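Local coordinates for protein Alpha/beta hydrolase (Enterobacter asburiae, PDB 6KMO) that probably hydrolyses carboxylic ester bonds, acting as a bacterial esterase or lipase of the alpha/beta hydrolase fold, at residues F104-G109 with P116-L121; Q53-V58 with W110-F115; F237-T242 with A246-I251. The protein carries 2 engineered substitutions. All coordinates share one frame; numbering follows the deposited sequence.

Contact 1: F104-G109 with P116-L121; sequences FFHGGG and PTHERL
His106 lays its CB over one face of the His118 imidazole, a CH-pi contact in which the carbon sits 3.5 Å from the centroid of the His118 ring and 9° off the ring normal. The two imidazoles are not stacked: their planes stand 58° apart. Phe104 approaches the same histidine differently, with CE2 of Phe104 3.9 Å from CD2 of His118, the latter lying at the phenyl edge near its plane. CZ of Phe104 then reaches CD2 of Leu121 at 4.0 Å, so one phenyl end meets two helix residues three positions apart. NE2 of His118 is 3.0 Å from N of Gly107, which approaches the ring obliquely on the side where CB of His106 lies.

The second shell fixes both imidazoles. With CG of His106 between its backbone N and carbonyl carbon (chi1 76°), the ring turns back along its own chain, and ND1 of His106 donates to O of Gly107 at 2.7 Å, nearly in the ring plane. Tyr138 stacks on that ring. On the helix, ND1 of His118 donates to OG1 of Thr117 at 2.9 Å, and Thr117 OG1 is in turn bonded to Asp114.

The contact lies within the beta-alpha-beta unit formed by strand 99-105, helix 115-129 and strand 132-136. His106-Gly109 reads HGGG, the sequence that in hormone-sensitive-lipase relatives forms the oxyanion hole. Because ND1 of His118 donates while its NE2 is hydrogen-bonded to ND2 of Asn179, inside the likely nucleophile elbow, the chemistry is consistent with a neutral His118 ring protonated at ND1.

Contact 2: Q53-V58 with W110-F115; sequences QEARQV and WVLGDF
Arg56 and Leu112 bring the backbones closest, their CA atoms 5.0 Å apart, where helix 52-63 passes the irregular chain of 110-115. A water ties the main chains just beyond this point, donating to O of Arg56 and accepting from N of Gly113 at 2.9 Å.

The Arg56 side chain runs extended from CG to NE, and NE donates to O of Val111 at 2.8 Å with an N-H...O angle of 167°. The acceptor lies at the guanidinium edge, near its plane; NH2 adds a weak second bond to the same oxygen. The loop follows the HGGG sequence, and Asp114, at the N-cap position of helix 115-129, closes it. In hormone-sensitive-lipase relatives, N-terminal helices commonly contribute to the cap over the active site, a role helix 52-63 may share.

Beside this polar grip, Leu112 presses its CD2 branch onto the helix, 3.6 Å from CB of Ala55 and equally far from N of Arg56. Trp236 of helix 231-241 touches both Ala55 and Val111, while NH2 of Arg56 forms a salt bridge with Glu143.

Contact 3: F237-T242 with A246-I251; sequences FWDNYT and ADRNNI
The guanidinium of Arg248 has Trp238 over one face: CB of Trp238 comes within 3.6 Å of NH2 of Arg248, and the indole CE3 lies above the plane toward the rim. Round the edge are O of Thr242, OD1 of Asp239 and a water. Both NE and NH2 of Arg248 point at O of Thr242, at 2.9 and 3.0 Å, a side-on grip of a single carbonyl oxygen that lies in the guanidinium plane. The NE bond also falls in the carbonyl plane, whereas the NH2 donor is tilted 31° from it.

NH2 is shared with a salt bridge to OD1 of Asp239 at 2.9 Å, made through the anti lone pair; the carboxylate and guanidinium planes are only 23° apart. The water completes this side, donating to Asp239 OD1 and accepting from NH1 of Arg248.

The segments form a tight helix-loop-helix joint: Thr242 is where helix 231-241 gives up helical geometry, and helix 245-248 starts three residues on. The Arg248 cation therefore sits by the C-terminal end of helix 231-241, whose dipole would probably favour it. Both helices belong to the insertion between strands 203-207 and 269-274, which in hormone-sensitive-lipase relatives contributes to the cap.

The side chain of Thr242 makes a separate link: OG1, anti to its backbone N (chi1 173°), donates to OD2 of Asp247 at 2.7 Å. That hydroxyl is also bonded to N of Ser244, whose OG meets N of Asp247. Beyond the joint, Asn249 and Asn250 hydrogen-bond through their ND2 atoms to Ala16 and Leu8 of the second subunit.

Contacts 1 and 2 interlock along the chain and touch, CE1 of His106 lying 3.3 Å from O of Leu112; their centres are about 10 Å apart. The run 104-121 supplies three of their four segments. Contact 1, centred about 8 Å from the chain centre, is buried and made by rings. Contact 2, centred about 16 Å from it, is also buried but couples a leucine to an arginine-carbonyl bond and a bridging water. Contact 3, centred at about 18 Å, is partly exposed and mostly polar, with one salt bridge, next to the second subunit. Trp110 joins contact 2 to contact 3, stacking on Tyr241 and meeting Trp238 edge-to-face, while O of Gly109 packs 3.3 Å from CB of Phe237.

Contact 1: F104-G109 with P116-L121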
loop_
_atom_site.group_PDB
_atom_site.type_symbol
_atom_site.label_atom_id
_atom_site.label_comp_id
_atom_site.label_asym_id
_atom_site.label_seq_id
_atom_site.Cartn_x
_atom_site.Cartn_y
_atom_site.Cartn_z
ATOM N N PHE A 104 7.830 5.975 -18.315
ATOM C CA PHE A 104 8.233 6.550 -17.041
ATOM C C PHE A 104 8.419 8.051 -17.187
ATOM O O PHE A 104 9.286 8.502 -17.948
ATOM C CB PHE A 104 9.484 5.919 -16.427
ATOM C CG PHE A 104 9.731 6.442 -15.042
ATOM C CD1 PHE A 104 9.106 5.874 -13.950
ATOM C CD2 PHE A 104 10.476 7.595 -14.854
ATOM C CE1 PHE A 104 9.255 6.410 -12.688
ATOM C CE2 PHE A 104 10.621 8.143 -13.611
ATOM C CZ PHE A 104 10.013 7.550 -12.515
ATOM N N PHE A 105 7.611 8.817 -16.442
ATOM C CA PHE A 105 7.601 10.271 -16.448
ATOM C C PHE A 105 8.188 10.739 -15.123
ATOM O O PHE A 105 7.596 10.528 -14.063
ATOM C CB PHE A 105 6.171 10.768 -16.665
ATOM C CG PHE A 105 5.510 10.191 -17.889
ATOM C CD1 PHE A 105 6.187 10.108 -19.097
ATOM C CD2 PHE A 105 4.212 9.748 -17.836
ATOM C CE1 PHE A 105 5.577 9.573 -20.221
ATOM C CE2 PHE A 105 3.597 9.219 -18.958
ATOM C CZ PHE A 105 4.298 9.125 -20.160
ATOM N N HIS A 106 9.351 11.375 -15.184
ATOM C CA HIS A 106 10.051 11.784 -13.980
ATOM C C HIS A 106 9.413 13.018 -13.351
ATOM O O HIS A 106 8.722 13.802 -13.998
ATOM C CB HIS A 106 11.534 12.010 -14.262
ATOM C CG HIS A 106 11.867 13.280 -14.988
ATOM N ND1 HIS A 106 11.964 14.489 -14.337
ATOM C CD2 HIS A 106 12.204 13.519 -16.276
ATOM C CE1 HIS A 106 12.325 15.422 -15.196
ATOM N NE2 HIS A 106 12.472 14.863 -16.382
ATOM N N GLY A 107 9.680 13.187 -12.057
ATOM C CA GLY A 107 9.275 14.357 -11.316
ATOM C C GLY A 107 10.387 15.379 -11.181
ATOM O O GLY A 107 11.453 15.280 -11.783
ATOM N N GLY A 108 10.116 16.383 -10.351
ATOM C CA GLY A 108 10.997 17.524 -10.230
ATOM C C GLY A 108 10.360 18.872 -10.477
ATOM O O GLY A 108 11.078 19.858 -10.712
ATOM N N GLY A 109 9.029 18.963 -10.422
ATOM C CA GLY A 109 8.403 20.264 -10.553
ATOM C C GLY A 109 8.557 20.897 -11.909
ATOM O O GLY A 109 8.468 22.140 -12.017
ATOM N N PRO A 116 19.362 10.362 -14.728
ATOM C CA PRO A 116 20.240 9.922 -13.627
ATOM C C PRO A 116 19.634 10.133 -12.248
ATOM O O PRO A 116 19.761 9.256 -11.386
ATOM C CB PRO A 116 21.535 10.727 -13.856
ATOM C CG PRO A 116 21.526 11.005 -15.313
ATOM C CD PRO A 116 20.069 11.221 -15.691
ATOM N N THR A 117 18.973 11.268 -12.012
ATOM C CA THR A 117 18.367 11.480 -10.706
ATOM C C THR A 117 17.313 10.421 -10.385
ATOM O O THR A 117 17.107 10.082 -9.206
ATOM C CB THR A 117 17.706 12.862 -10.577
ATOM O OG1 THR A 117 16.754 13.075 -11.621
ATOM C CG2 THR A 117 18.727 13.995 -10.543
ATOM N N HIS A 118 16.616 9.914 -11.391
ATOM C CA HIS A 118 15.528 8.961 -11.193
ATOM C C HIS A 118 15.925 7.517 -11.447
ATOM O O HIS A 118 15.082 6.619 -11.300
ATOM C CB HIS A 118 14.344 9.329 -12.099
ATOM C CG HIS A 118 13.567 10.508 -11.588
ATOM N ND1 HIS A 118 14.119 11.765 -11.469
ATOM C CD2 HIS A 118 12.297 10.610 -11.134
ATOM C CE1 HIS A 118 13.218 12.589 -10.963
ATOM N NE2 HIS A 118 12.104 11.909 -10.752
ATOM N N GLU A 119 17.200 7.251 -11.760
ATOM C CA GLU A 119 17.590 5.922 -12.219
ATOM C C GLU A 119 17.367 4.843 -11.164
ATOM O O GLU A 119 16.894 3.746 -11.481
ATOM C CB GLU A 119 19.045 5.922 -12.706
ATOM C CG GLU A 119 19.452 4.557 -13.212
ATOM C CD GLU A 119 20.758 4.545 -13.957
ATOM O OE1 GLU A 119 21.501 5.551 -13.874
ATOM O OE2 GLU A 119 21.020 3.533 -14.647
ATOM N N ARG A 120 17.695 5.115 -9.902
ATOM C CA ARG A 120 17.533 4.078 -8.890
ATOM C C ARG A 120 16.062 3.693 -8.744
ATOM O O ARG A 120 15.715 2.501 -8.701
ATOM C CB ARG A 120 18.129 4.543 -7.567
ATOM C CG ARG A 120 18.348 3.402 -6.578
ATOM C CD ARG A 120 17.764 3.723 -5.222
ATOM N NE ARG A 120 16.315 3.512 -5.187
ATOM C CZ ARG A 120 15.405 4.423 -4.861
ATOM N NH1 ARG A 120 15.709 5.685 -4.600
ATOM N NH2 ARG A 120 14.145 4.036 -4.804
ATOM N N LEU A 121 15.189 4.699 -8.671
ATOM C CA LEU A 121 13.752 4.463 -8.604
ATOM C C LEU A 121 13.269 3.673 -9.809
ATOM O O LEU A 121 12.500 2.719 -9.669
ATOM C CB LEU A 121 13.024 5.807 -8.517
ATOM C CG LEU A 121 11.508 5.810 -8.719
ATOM C CD1 LEU A 121 10.790 4.902 -7.714
ATOM C CD2 LEU A 121 10.967 7.241 -8.620
#

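Contact 2: Q53-V58 with W110-F115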
loop_
_atom_site.group_PDB
_atom_site.type_symbol
_atom_site.label_atom_id
_atom_site.label_comp_id
_atom_site.label_asym_id
_atom_site.label_seq_id
_atom_site.Cartn_x
_atom_site.Cartn_y
_atom_site.Cartn_z
ATOM N N GLN A 53 19.196 26.467 -12.841
ATOM C CA GLN A 53 20.419 25.675 -12.837
ATOM C C GLN A 53 20.853 25.324 -11.413
ATOM O O GLN A 53 21.172 24.169 -11.114
ATOM C CB GLN A 53 21.513 26.450 -13.578
ATOM C CG GLN A 53 21.224 26.681 -15.073
ATOM C CD GLN A 53 20.200 27.793 -15.388
ATOM O OE1 GLN A 53 19.857 28.634 -14.549
ATOM N NE2 GLN A 53 19.713 27.789 -16.628
ATOM N N GLU A 54 20.839 26.308 -10.507
ATOM C CA GLU A 54 21.196 26.046 -9.122
ATOM C C GLU A 54 20.259 25.016 -8.505
ATOM O O GLU A 54 20.708 24.096 -7.804
ATOM C CB GLU A 54 21.138 27.347 -8.316
ATOM C CG GLU A 54 22.260 28.321 -8.625
ATOM C CD GLU A 54 22.028 29.696 -8.025
ATOM O OE1 GLU A 54 20.868 30.047 -7.720
ATOM O OE2 GLU A 54 23.024 30.438 -7.863
ATOM N N ALA A 55 18.952 25.163 -8.743
ATOM C CA ALA A 55 17.981 24.240 -8.167
ATOM C C ALA A 55 18.178 22.835 -8.716
ATOM O O ALA A 55 18.091 21.856 -7.973
ATOM C CB ALA A 55 16.569 24.735 -8.475
ATOM N N ARG A 56 18.445 22.719 -10.014
ATOM C CA ARG A 56 18.683 21.407 -10.602
ATOM C C ARG A 56 19.853 20.709 -9.924
ATOM O O ARG A 56 19.803 19.499 -9.679
ATOM C CB ARG A 56 18.935 21.543 -12.094
ATOM C CG ARG A 56 17.679 21.882 -12.873
ATOM C CD ARG A 56 17.952 22.408 -14.273
ATOM N NE ARG A 56 16.678 22.830 -14.850
ATOM C CZ ARG A 56 16.510 23.659 -15.873
ATOM N NH1 ARG A 56 17.544 24.182 -16.514
ATOM N NH2 ARG A 56 15.279 23.949 -16.259
ATOM N N GLN A 57 20.904 21.459 -9.608
ATOM C CA GLN A 57 22.094 20.876 -8.989
ATOM C C GLN A 57 21.808 20.337 -7.599
ATOM O O GLN A 57 22.466 19.374 -7.166
ATOM C CB GLN A 57 23.221 21.909 -8.965
ATOM C CG GLN A 57 23.740 22.226 -10.362
ATOM C CD GLN A 57 24.702 23.393 -10.394
ATOM O OE1 GLN A 57 24.460 24.431 -9.775
ATOM N NE2 GLN A 57 25.795 23.228 -11.130
ATOM N N VAL A 58 20.828 20.906 -6.887
ATOM C CA VAL A 58 20.449 20.379 -5.578
ATOM C C VAL A 58 19.973 18.940 -5.707
ATOM O O VAL A 58 20.410 18.050 -4.976
ATOM C CB VAL A 58 19.382 21.268 -4.915
ATOM C CG1 VAL A 58 18.893 20.638 -3.620
ATOM C CG2 VAL A 58 19.943 22.661 -4.654
ATOM N N TRP A 110 8.791 20.091 -12.950
ATOM C CA TRP A 110 9.038 20.486 -14.334
ATOM C C TRP A 110 10.405 21.138 -14.518
ATOM O O TRP A 110 11.032 20.982 -15.567
ATOM C CB TRP A 110 7.911 21.350 -14.901
ATOM C CG TRP A 110 6.577 20.648 -14.894
ATOM C CD1 TRP A 110 6.178 19.618 -15.695
ATOM C CD2 TRP A 110 5.463 20.928 -14.032
ATOM N NE1 TRP A 110 4.903 19.231 -15.392
ATOM C CE2 TRP A 110 4.434 20.028 -14.380
ATOM C CE3 TRP A 110 5.238 21.847 -13.000
ATOM C CZ2 TRP A 110 3.201 20.030 -13.751
ATOM C CZ3 TRP A 110 4.015 21.853 -12.382
ATOM C CH2 TRP A 110 3.003 20.959 -12.756
ATOM N N VAL A 111 10.890 21.833 -13.495
ATOM C CA VAL A 111 12.201 22.485 -13.541
ATOM C C VAL A 111 13.330 21.483 -13.325
ATOM O O VAL A 111 14.358 21.542 -14.021
ATOM C CB VAL A 111 12.240 23.620 -12.502
ATOM C CG1 VAL A 111 13.591 24.319 -12.534
ATOM C CG2 VAL A 111 11.128 24.612 -12.724
ATOM N N LEU A 112 13.172 20.570 -12.375
ATOM C CA LEU A 112 14.231 19.657 -11.955
ATOM C C LEU A 112 14.037 18.274 -12.556
ATOM O O LEU A 112 13.006 17.951 -13.142
ATOM C CB LEU A 112 14.247 19.510 -10.426
ATOM C CG LEU A 112 13.944 20.721 -9.557
ATOM C CD1 LEU A 112 13.953 20.289 -8.088
ATOM C CD2 LEU A 112 14.945 21.828 -9.810
ATOM N N GLY A 113 15.042 17.442 -12.373
ATOM C CA GLY A 113 14.936 16.044 -12.708
ATOM C C GLY A 113 15.428 15.719 -14.105
ATOM O O GLY A 113 15.581 16.578 -14.968
ATOM N N ASP A 114 15.661 14.424 -14.307
ATOM C CA ASP A 114 16.288 13.848 -15.490
ATOM C C ASP A 114 16.379 12.344 -15.246
ATOM O O ASP A 114 15.837 11.826 -14.260
ATOM C CB ASP A 114 17.652 14.479 -15.758
ATOM C CG ASP A 114 18.637 14.282 -14.639
ATOM O OD1 ASP A 114 18.410 13.434 -13.757
ATOM O OD2 ASP A 114 19.705 14.958 -14.660
ATOM N N PHE A 115 17.038 11.630 -16.149
ATOM C CA PHE A 115 17.186 10.191 -15.956
ATOM C C PHE A 115 18.122 9.850 -14.801
ATOM O O PHE A 115 17.720 9.069 -13.920
ATOM C CB PHE A 115 17.557 9.477 -17.261
ATOM C CG PHE A 115 17.811 7.999 -17.063
ATOM C CD1 PHE A 115 16.758 7.102 -16.927
ATOM C CD2 PHE A 115 19.107 7.511 -16.967
ATOM C CE1 PHE A 115 16.988 5.761 -16.714
ATOM C CE2 PHE A 115 19.341 6.160 -16.749
ATOM C CZ PHE A 115 18.288 5.286 -16.642
HETATM O O HOH W 1 17.700 18.157 -11.428
#

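Contact 3: F237-T242 with A246-I251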
loop_
_atom_site.group_PDB
_atom_site.type_symbol
_atom_site.label_atom_id
_atom_site.label_comp_id
_atom_site.label_asym_id
_atom_site.label_seq_id
_atom_site.Cartn_x
_atom_site.Cartn_y
_atom_site.Cartn_z
ATOM N N PHE A 237 7.340 25.989 -8.947
ATOM C CA PHE A 237 7.289 24.998 -10.015
ATOM C C PHE A 237 6.143 25.297 -10.971
ATOM O O PHE A 237 6.334 25.359 -12.193
ATOM C CB PHE A 237 7.130 23.602 -9.412
ATOM C CG PHE A 237 8.327 23.085 -8.629
ATOM C CD1 PHE A 237 9.638 23.381 -8.984
ATOM C CD2 PHE A 237 8.118 22.240 -7.549
ATOM C CE1 PHE A 237 10.704 22.871 -8.267
ATOM C CE2 PHE A 237 9.183 21.708 -6.833
ATOM C CZ PHE A 237 10.476 22.026 -7.192
ATOM N N TRP A 238 4.941 25.504 -10.433
ATOM C CA TRP A 238 3.799 25.847 -11.272
ATOM C C TRP A 238 4.055 27.125 -12.064
ATOM O O TRP A 238 3.679 27.217 -13.237
ATOM C CB TRP A 238 2.541 25.960 -10.413
ATOM C CG TRP A 238 1.795 24.692 -10.237
ATOM C CD1 TRP A 238 1.718 23.925 -9.107
ATOM C CD2 TRP A 238 1.003 24.030 -11.230
ATOM N NE1 TRP A 238 0.927 22.814 -9.346
ATOM C CE2 TRP A 238 0.465 22.866 -10.633
ATOM C CE3 TRP A 238 0.695 24.312 -12.565
ATOM C CZ2 TRP A 238 -0.363 21.988 -11.329
ATOM C CZ3 TRP A 238 -0.129 23.431 -13.257
ATOM C CH2 TRP A 238 -0.649 22.283 -12.634
ATOM N N ASP A 239 4.675 28.134 -11.433
ATOM C CA ASP A 239 4.899 29.399 -12.122
ATOM C C ASP A 239 5.868 29.237 -13.288
ATOM O O ASP A 239 5.719 29.898 -14.316
ATOM C CB ASP A 239 5.428 30.457 -11.155
ATOM C CG ASP A 239 4.365 30.999 -10.207
ATOM O OD1 ASP A 239 3.155 30.755 -10.397
ATOM O OD2 ASP A 239 4.754 31.698 -9.247
ATOM N N ASN A 240 6.883 28.383 -13.137
ATOM C CA ASN A 240 7.801 28.123 -14.240
ATOM C C ASN A 240 7.143 27.312 -15.344
ATOM O O ASN A 240 7.517 27.448 -16.515
ATOM C CB ASN A 240 9.043 27.398 -13.712
ATOM C CG ASN A 240 10.064 28.343 -13.114
ATOM O OD1 ASN A 240 10.840 28.974 -13.836
ATOM N ND2 ASN A 240 10.062 28.466 -11.793
ATOM N N TYR A 241 6.167 26.473 -14.998
ATOM C CA TYR A 241 5.476 25.621 -15.965
ATOM C C TYR A 241 4.475 26.421 -16.795
ATOM O O TYR A 241 4.496 26.367 -18.026
ATOM C CB TYR A 241 4.749 24.532 -15.195
ATOM C CG TYR A 241 4.162 23.416 -16.010
ATOM C CD1 TYR A 241 4.906 22.741 -16.974
ATOM C CD2 TYR A 241 2.855 22.992 -15.778
ATOM C CE1 TYR A 241 4.367 21.673 -17.668
ATOM C CE2 TYR A 241 2.307 21.908 -16.469
ATOM C CZ TYR A 241 3.075 21.254 -17.404
ATOM O OH TYR A 241 2.580 20.172 -18.090
ATOM N N THR A 242 3.563 27.131 -16.142
ATOM C CA THR A 242 2.653 28.036 -16.825
ATOM C C THR A 242 1.959 28.925 -15.807
ATOM O O THR A 242 1.408 28.431 -14.820
ATOM C CB THR A 242 1.590 27.306 -17.640
ATOM O OG1 THR A 242 0.662 28.301 -18.113
ATOM C CG2 THR A 242 0.826 26.269 -16.848
ATOM N N ALA A 246 -6.001 29.939 -17.644
ATOM C CA ALA A 246 -6.679 28.989 -18.508
ATOM C C ALA A 246 -5.945 27.654 -18.522
ATOM O O ALA A 246 -6.573 26.596 -18.417
ATOM C CB ALA A 246 -6.787 29.558 -19.924
ATOM N N ASP A 247 -4.617 27.682 -18.632
ATOM C CA ASP A 247 -3.862 26.431 -18.604
ATOM C C ASP A 247 -4.080 25.703 -17.278
ATOM O O ASP A 247 -4.200 24.473 -17.238
ATOM C CB ASP A 247 -2.366 26.685 -18.778
ATOM C CG ASP A 247 -1.958 27.114 -20.179
ATOM O OD1 ASP A 247 -2.755 26.981 -21.136
ATOM O OD2 ASP A 247 -0.797 27.563 -20.300
ATOM N N ARG A 248 -4.083 26.444 -16.175
ATOM C CA ARG A 248 -4.273 25.818 -14.874
ATOM C C ARG A 248 -5.663 25.239 -14.708
ATOM O O ARG A 248 -5.849 24.345 -13.880
ATOM C CB ARG A 248 -3.914 26.801 -13.772
ATOM C CG ARG A 248 -2.436 27.086 -13.736
ATOM C CD ARG A 248 -2.049 28.141 -12.706
ATOM N NE ARG A 248 -0.621 28.438 -12.757
ATOM C CZ ARG A 248 0.128 28.813 -11.726
ATOM N NH1 ARG A 248 -0.397 28.962 -10.519
ATOM N NH2 ARG A 248 1.412 29.042 -11.921
ATOM N N ASN A 249 -6.646 25.705 -15.475
ATOM C CA ASN A 249 -7.988 25.157 -15.472
ATOM C C ASN A 249 -8.180 24.064 -16.519
ATOM O O ASN A 249 -9.299 23.561 -16.673
ATOM C CB ASN A 249 -9.005 26.279 -15.689
ATOM C CG ASN A 249 -10.337 25.975 -15.086
ATOM O OD1 ASN A 249 -10.433 25.539 -13.926
ATOM N ND2 ASN A 249 -11.397 26.182 -15.866
ATOM N N ASN A 250 -7.125 23.709 -17.241
ATOM C CA ASN A 250 -7.138 22.675 -18.272
ATOM C C ASN A 250 -6.882 21.342 -17.588
ATOM O O ASN A 250 -5.972 21.237 -16.760
ATOM C CB ASN A 250 -6.012 23.039 -19.244
ATOM C CG ASN A 250 -5.889 22.123 -20.440
ATOM O OD1 ASN A 250 -5.917 20.900 -20.337
ATOM N ND2 ASN A 250 -5.703 22.732 -21.606
ATOM N N ILE A 251 -7.699 20.332 -17.904
ATOM C CA ILE A 251 -7.577 19.037 -17.226
ATOM C C ILE A 251 -6.244 18.340 -17.504
ATOM O O ILE A 251 -5.874 17.418 -16.763
ATOM C CB ILE A 251 -8.756 18.091 -17.543
ATOM C CG1 ILE A 251 -8.756 17.638 -19.011
ATOM C CG2 ILE A 251 -10.065 18.749 -17.157
ATOM C CD1 ILE A 251 -9.832 16.600 -19.314
HETATM O O HOH W 2 1.702 29.258 -8.491
#